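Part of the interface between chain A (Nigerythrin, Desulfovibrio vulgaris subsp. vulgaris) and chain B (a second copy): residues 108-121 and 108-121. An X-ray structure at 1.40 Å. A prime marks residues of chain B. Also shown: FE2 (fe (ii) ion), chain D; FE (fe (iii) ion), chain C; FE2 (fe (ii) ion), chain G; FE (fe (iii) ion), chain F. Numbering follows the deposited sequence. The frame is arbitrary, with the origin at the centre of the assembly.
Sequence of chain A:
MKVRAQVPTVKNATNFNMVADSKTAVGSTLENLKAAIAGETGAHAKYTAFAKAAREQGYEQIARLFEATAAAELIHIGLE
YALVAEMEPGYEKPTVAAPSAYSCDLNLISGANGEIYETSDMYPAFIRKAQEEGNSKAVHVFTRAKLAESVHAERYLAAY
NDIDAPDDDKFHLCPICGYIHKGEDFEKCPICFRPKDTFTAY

Chain A, residues 108-121: LISGANGEIYETSD
Chain B (108-121) LISGANGEIYETSD

At the centre of the contact the two copies of Ile116 meet tip to tip, CD1 of Ile116 lying 3.5 Å from CD1 of Ile116′. Both side chains take chi1 near -70° (m) and chi2 near 170° (t). The CA-to-CB bond of each points toward the partner helix, and the extended form (chi2 t) puts CD1 at the tip, where the two CD1 atoms meet. Each Ile116 gives up 74 Å² to the other stretch, the largest share of any residue in a total of 406 Å² summed over both sides.

The backbones that present these residues are helical throughout 108-121 in both chains, with phi/psi near -63/-43 over most of the length and i to i+4 N-to-O hydrogen bonds along it. A wider pi-type turn occupies 118-121, where phi falls to -111° at Ser120 and -124° at Asp121. The helices run nearly antiparallel, at 161° between their N-to-C directions, and their axes approach to 11.3 Å. The register is symmetric: CA of Asn113 is 7.7 Å from CA of Asn113′, and CA of Ile109 is 7.4 Å from CA of Ser120′, a distance repeated between CA of Ser120 and CA of Ile109′.

Outward from the centre, Ile109 points toward the partner with chi1 -68° and chi2 -67° (mm). Its CG2 packs 3.8 Å from CG2 of Ile116′, and CG2 of Ile116 lies 3.9 Å from CG2 of Ile109′. The beta-branch thus supplies a methyl close to each backbone, while the small Ala112 adds a looser contact, its CB 4.5 Å from CD1 of Ile116′.

Ser120 also faces the partner, its OG 3.8 Å from CG2 of Ile109′. In the p rotamer (chi1 71°) the hydroxyl donates to its own helix, OG to O of Ile116 at 2.7 Å, so this buried polar group is satisfied beside a methyl; Ser120′ does the same.

No direct hydrogen bond crosses between the stretches; water bridges the polar edge. The CA-to-CB bond of Asn113 points sideways, but with chi1 -72° (m) and chi2 -29° the amide end comes nearer, OD1 reaching 3.5 Å from CG2 of Ile116′. Water 1 accepts from Asn113 ND2 (3.1 Å) and donates to Ser120′ OG (2.9 Å). Water 4 repeats the bridge, accepting from Asn113′ ND2 (3.2 Å) and donating to Ser120 OG (2.9 Å). Between the two amides, water 2 lies 2.6 Å from Asn113 OD1 and 2.7 Å from Asn113′ OD1. An amide suits this edge because it offers both a donor and an acceptor to the bridging waters.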

# COMPACT_ATOMS: atom_id res chain seq x y z
N LEU A 108 8.81 1.54 -6.35
CA LEU A 108 8.00 1.89 -5.18
C LEU A 108 6.94 0.81 -4.97
O LEU A 108 6.67 0.42 -3.84
CB LEU A 108 7.33 3.25 -5.37
CG LEU A 108 8.25 4.46 -5.22
CD1 LEU A 108 7.53 5.71 -5.71
CD2 LEU A 108 8.67 4.62 -3.77
N ILE A 109 6.35 0.34 -6.07
CA ILE A 109 5.33 -0.70 -5.99
C ILE A 109 5.96 -2.01 -5.52
O ILE A 109 5.39 -2.69 -4.66
CB ILE A 109 4.65 -0.92 -7.36
CG1 ILE A 109 3.81 0.32 -7.72
CG2 ILE A 109 3.79 -2.18 -7.34
CD1 ILE A 109 2.61 0.56 -6.82
N SER A 110 7.12 -2.36 -6.07
CA SER A 110 7.80 -3.58 -5.65
C SER A 110 8.10 -3.48 -4.16
O SER A 110 7.95 -4.46 -3.42
CB SER A 110 9.11 -3.75 -6.43
OG SER A 110 9.81 -4.90 -5.99
N GLY A 111 8.51 -2.30 -3.72
CA GLY A 111 8.80 -2.10 -2.31
C GLY A 111 7.53 -2.29 -1.50
O GLY A 111 7.52 -3.03 -0.51
N ALA A 112 6.45 -1.64 -1.91
CA ALA A 112 5.19 -1.76 -1.20
C ALA A 112 4.75 -3.21 -1.10
O ALA A 112 4.33 -3.66 -0.04
CB ALA A 112 4.12 -0.94 -1.90
N ASN A 113 4.85 -3.96 -2.20
CA ASN A 113 4.44 -5.36 -2.18
C ASN A 113 5.28 -6.18 -1.22
O ASN A 113 4.75 -7.05 -0.51
CB ASN A 113 4.50 -5.95 -3.59
CG ASN A 113 3.38 -5.43 -4.48
OD1 ASN A 113 2.31 -5.08 -4.00
ND2 ASN A 113 3.63 -5.39 -5.79
N GLY A 114 6.58 -5.92 -1.17
CA GLY A 114 7.43 -6.66 -0.26
C GLY A 114 7.07 -6.33 1.19
O GLY A 114 7.01 -7.22 2.04
N GLU A 115 6.84 -5.05 1.46
CA GLU A 115 6.50 -4.60 2.81
C GLU A 115 5.19 -5.23 3.25
O GLU A 115 5.04 -5.63 4.41
CB GLU A 115 6.35 -3.08 2.84
CG GLU A 115 7.62 -2.31 2.53
CD GLU A 115 8.71 -2.48 3.58
OE1 GLU A 115 8.41 -2.94 4.70
OE2 GLU A 115 9.86 -2.12 3.29
N ILE A 116 4.22 -5.30 2.34
CA ILE A 116 2.93 -5.89 2.65
C ILE A 116 3.12 -7.36 2.97
O ILE A 116 2.53 -7.87 3.92
CB ILE A 116 1.95 -5.69 1.48
CG1 ILE A 116 1.56 -4.21 1.40
CG2 ILE A 116 0.72 -6.56 1.66
CD1 ILE A 116 0.83 -3.82 0.14
N TYR A 117 3.94 -8.05 2.19
CA TYR A 117 4.19 -9.46 2.46
C TYR A 117 4.80 -9.65 3.85
O TYR A 117 4.40 -10.54 4.60
CB TYR A 117 5.15 -10.04 1.41
CG TYR A 117 5.82 -11.32 1.87
CD1 TYR A 117 7.16 -11.33 2.23
CD2 TYR A 117 5.09 -12.50 2.00
CE1 TYR A 117 7.76 -12.49 2.73
CE2 TYR A 117 5.68 -13.66 2.50
CZ TYR A 117 7.01 -13.64 2.86
OH TYR A 117 7.59 -14.78 3.38
N GLU A 118 5.76 -8.80 4.20
CA GLU A 118 6.40 -8.92 5.50
C GLU A 118 5.48 -8.58 6.67
O GLU A 118 5.51 -9.25 7.70
CB GLU A 118 7.65 -8.04 5.55
CG GLU A 118 8.74 -8.50 4.59
CD GLU A 118 9.93 -7.57 4.57
OE1 GLU A 118 10.62 -7.47 5.61
OE2 GLU A 118 10.16 -6.93 3.52
N THR A 119 4.65 -7.55 6.52
CA THR A 119 3.78 -7.15 7.61
C THR A 119 2.54 -8.02 7.79
O THR A 119 2.03 -8.13 8.91
CB THR A 119 3.31 -5.68 7.45
OG1 THR A 119 2.93 -5.17 8.74
CG2 THR A 119 2.10 -5.58 6.52
N SER A 120 2.06 -8.65 6.72
CA SER A 120 0.84 -9.44 6.80
C SER A 120 1.01 -10.95 6.67
O SER A 120 0.08 -11.71 6.94
CB SER A 120 -0.15 -8.97 5.73
OG SER A 120 0.29 -9.35 4.44
N ASP A 121 2.20 -11.38 6.25
CA ASP A 121 2.46 -12.80 6.05
C ASP A 121 3.65 -13.27 6.87
O ASP A 121 3.49 -13.94 7.89
CB ASP A 121 2.71 -13.06 4.56
CG ASP A 121 2.77 -14.54 4.22
OD1 ASP A 121 3.12 -15.35 5.10
OD2 ASP A 121 2.50 -14.88 3.05
N LEU B 108 -8.31 -5.28 4.71
CA LEU B 108 -7.62 -4.07 4.28
C LEU B 108 -6.42 -4.45 3.43
O LEU B 108 -6.12 -3.79 2.44
CB LEU B 108 -7.17 -3.25 5.48
CG LEU B 108 -8.27 -2.45 6.20
CD1 LEU B 108 -7.73 -1.93 7.52
CD2 LEU B 108 -8.73 -1.31 5.32
N ILE B 109 -5.72 -5.52 3.80
CA ILE B 109 -4.56 -5.97 3.04
C ILE B 109 -5.02 -6.52 1.68
O ILE B 109 -4.41 -6.24 0.65
CB ILE B 109 -3.77 -7.07 3.81
CG1 ILE B 109 -3.09 -6.45 5.03
CG2 ILE B 109 -2.75 -7.73 2.88
CD1 ILE B 109 -2.03 -5.39 4.71
N SER B 110 -6.11 -7.28 1.67
CA SER B 110 -6.65 -7.81 0.43
C SER B 110 -7.02 -6.63 -0.48
O SER B 110 -6.75 -6.64 -1.68
CB SER B 110 -7.89 -8.66 0.71
OG SER B 110 -8.50 -9.09 -0.49
N GLY B 111 -7.64 -5.62 0.11
CA GLY B 111 -8.02 -4.45 -0.66
C GLY B 111 -6.79 -3.76 -1.22
O GLY B 111 -6.73 -3.45 -2.41
N ALA B 112 -5.79 -3.53 -0.37
CA ALA B 112 -4.57 -2.86 -0.81
C ALA B 112 -3.91 -3.63 -1.95
O ALA B 112 -3.47 -3.03 -2.93
CB ALA B 112 -3.61 -2.71 0.35
N ASN B 113 -3.83 -4.95 -1.83
CA ASN B 113 -3.20 -5.74 -2.87
C ASN B 113 -3.96 -5.65 -4.18
O ASN B 113 -3.35 -5.57 -5.26
CB ASN B 113 -3.07 -7.20 -2.45
CG ASN B 113 -2.01 -7.40 -1.39
OD1 ASN B 113 -1.06 -6.63 -1.31
ND2 ASN B 113 -2.15 -8.46 -0.59
N GLY B 114 -5.28 -5.65 -4.10
CA GLY B 114 -6.08 -5.55 -5.31
C GLY B 114 -5.89 -4.20 -5.96
O GLY B 114 -5.75 -4.09 -7.18
N GLU B 115 -5.89 -3.15 -5.14
CA GLU B 115 -5.71 -1.79 -5.63
C GLU B 115 -4.35 -1.65 -6.30
O GLU B 115 -4.24 -1.03 -7.36
CB GLU B 115 -5.82 -0.78 -4.49
CG GLU B 115 -7.19 -0.72 -3.83
CD GLU B 115 -8.27 -0.17 -4.75
OE1 GLU B 115 -7.94 0.42 -5.80
OE2 GLU B 115 -9.47 -0.32 -4.42
N ILE B 116 -3.32 -2.21 -5.68
CA ILE B 116 -1.98 -2.14 -6.25
C ILE B 116 -1.94 -2.86 -7.59
O ILE B 116 -1.34 -2.37 -8.55
CB ILE B 116 -0.95 -2.74 -5.27
CG1 ILE B 116 -0.79 -1.81 -4.07
CG2 ILE B 116 0.38 -2.95 -5.96
CD1 ILE B 116 0.00 -2.41 -2.92
N TYR B 117 -2.59 -4.02 -7.68
CA TYR B 117 -2.63 -4.75 -8.93
C TYR B 117 -3.30 -3.90 -10.00
O TYR B 117 -2.82 -3.81 -11.13
CB TYR B 117 -3.39 -6.07 -8.77
CG TYR B 117 -3.86 -6.65 -10.08
CD1 TYR B 117 -5.20 -6.53 -10.48
CD2 TYR B 117 -2.96 -7.24 -10.97
CE1 TYR B 117 -5.61 -6.98 -11.73
CE2 TYR B 117 -3.37 -7.69 -12.22
CZ TYR B 117 -4.70 -7.55 -12.60
OH TYR B 117 -5.11 -7.96 -13.85
N GLU B 118 -4.41 -3.26 -9.65
CA GLU B 118 -5.11 -2.44 -10.62
C GLU B 118 -4.35 -1.20 -11.07
O GLU B 118 -4.34 -0.86 -12.25
CB GLU B 118 -6.49 -2.04 -10.07
CG GLU B 118 -7.38 -3.24 -9.77
CD GLU B 118 -8.78 -2.86 -9.32
OE1 GLU B 118 -9.33 -1.87 -9.83
OE2 GLU B 118 -9.34 -3.57 -8.46
N THR B 119 -3.68 -0.54 -10.13
CA THR B 119 -2.95 0.68 -10.46
C THR B 119 -1.60 0.48 -11.13
O THR B 119 -1.16 1.34 -11.89
CB THR B 119 -2.75 1.56 -9.20
OG1 THR B 119 -2.57 2.92 -9.59
CG2 THR B 119 -1.51 1.12 -8.42
N SER B 120 -0.95 -0.65 -10.88
CA SER B 120 0.38 -0.90 -11.43
C SER B 120 0.46 -1.99 -12.48
O SER B 120 1.50 -2.18 -13.10
CB SER B 120 1.34 -1.26 -10.30
OG SER B 120 1.04 -2.55 -9.78
N ASP B 121 -0.63 -2.72 -12.66
CA ASP B 121 -0.64 -3.82 -13.62
C ASP B 121 -1.79 -3.72 -14.60
O ASP B 121 -1.59 -3.39 -15.77
CB ASP B 121 -0.71 -5.15 -12.85
CG ASP B 121 -0.52 -6.35 -13.74
OD1 ASP B 121 -0.94 -6.30 -14.92
OD2 ASP B 121 0.02 -7.37 -13.25
FE FE2 D . 10.37 -2.54 5.49
FE FE C . 11.71 -5.66 6.06
FE FE2 G . -10.03 0.99 -6.18
FE FE F . -10.91 -0.77 -9.03
O HOH W 1 2.22 -4.88 -8.53
O HOH W 2 0.12 -6.46 -3.74
O HOH W 3 1.61 -6.61 -1.78
O HOH W 4 -0.60 -9.93 1.73
O HOH W 5 10.95 -4.53 4.60
O HOH W 6 -10.21 -1.01 -7.22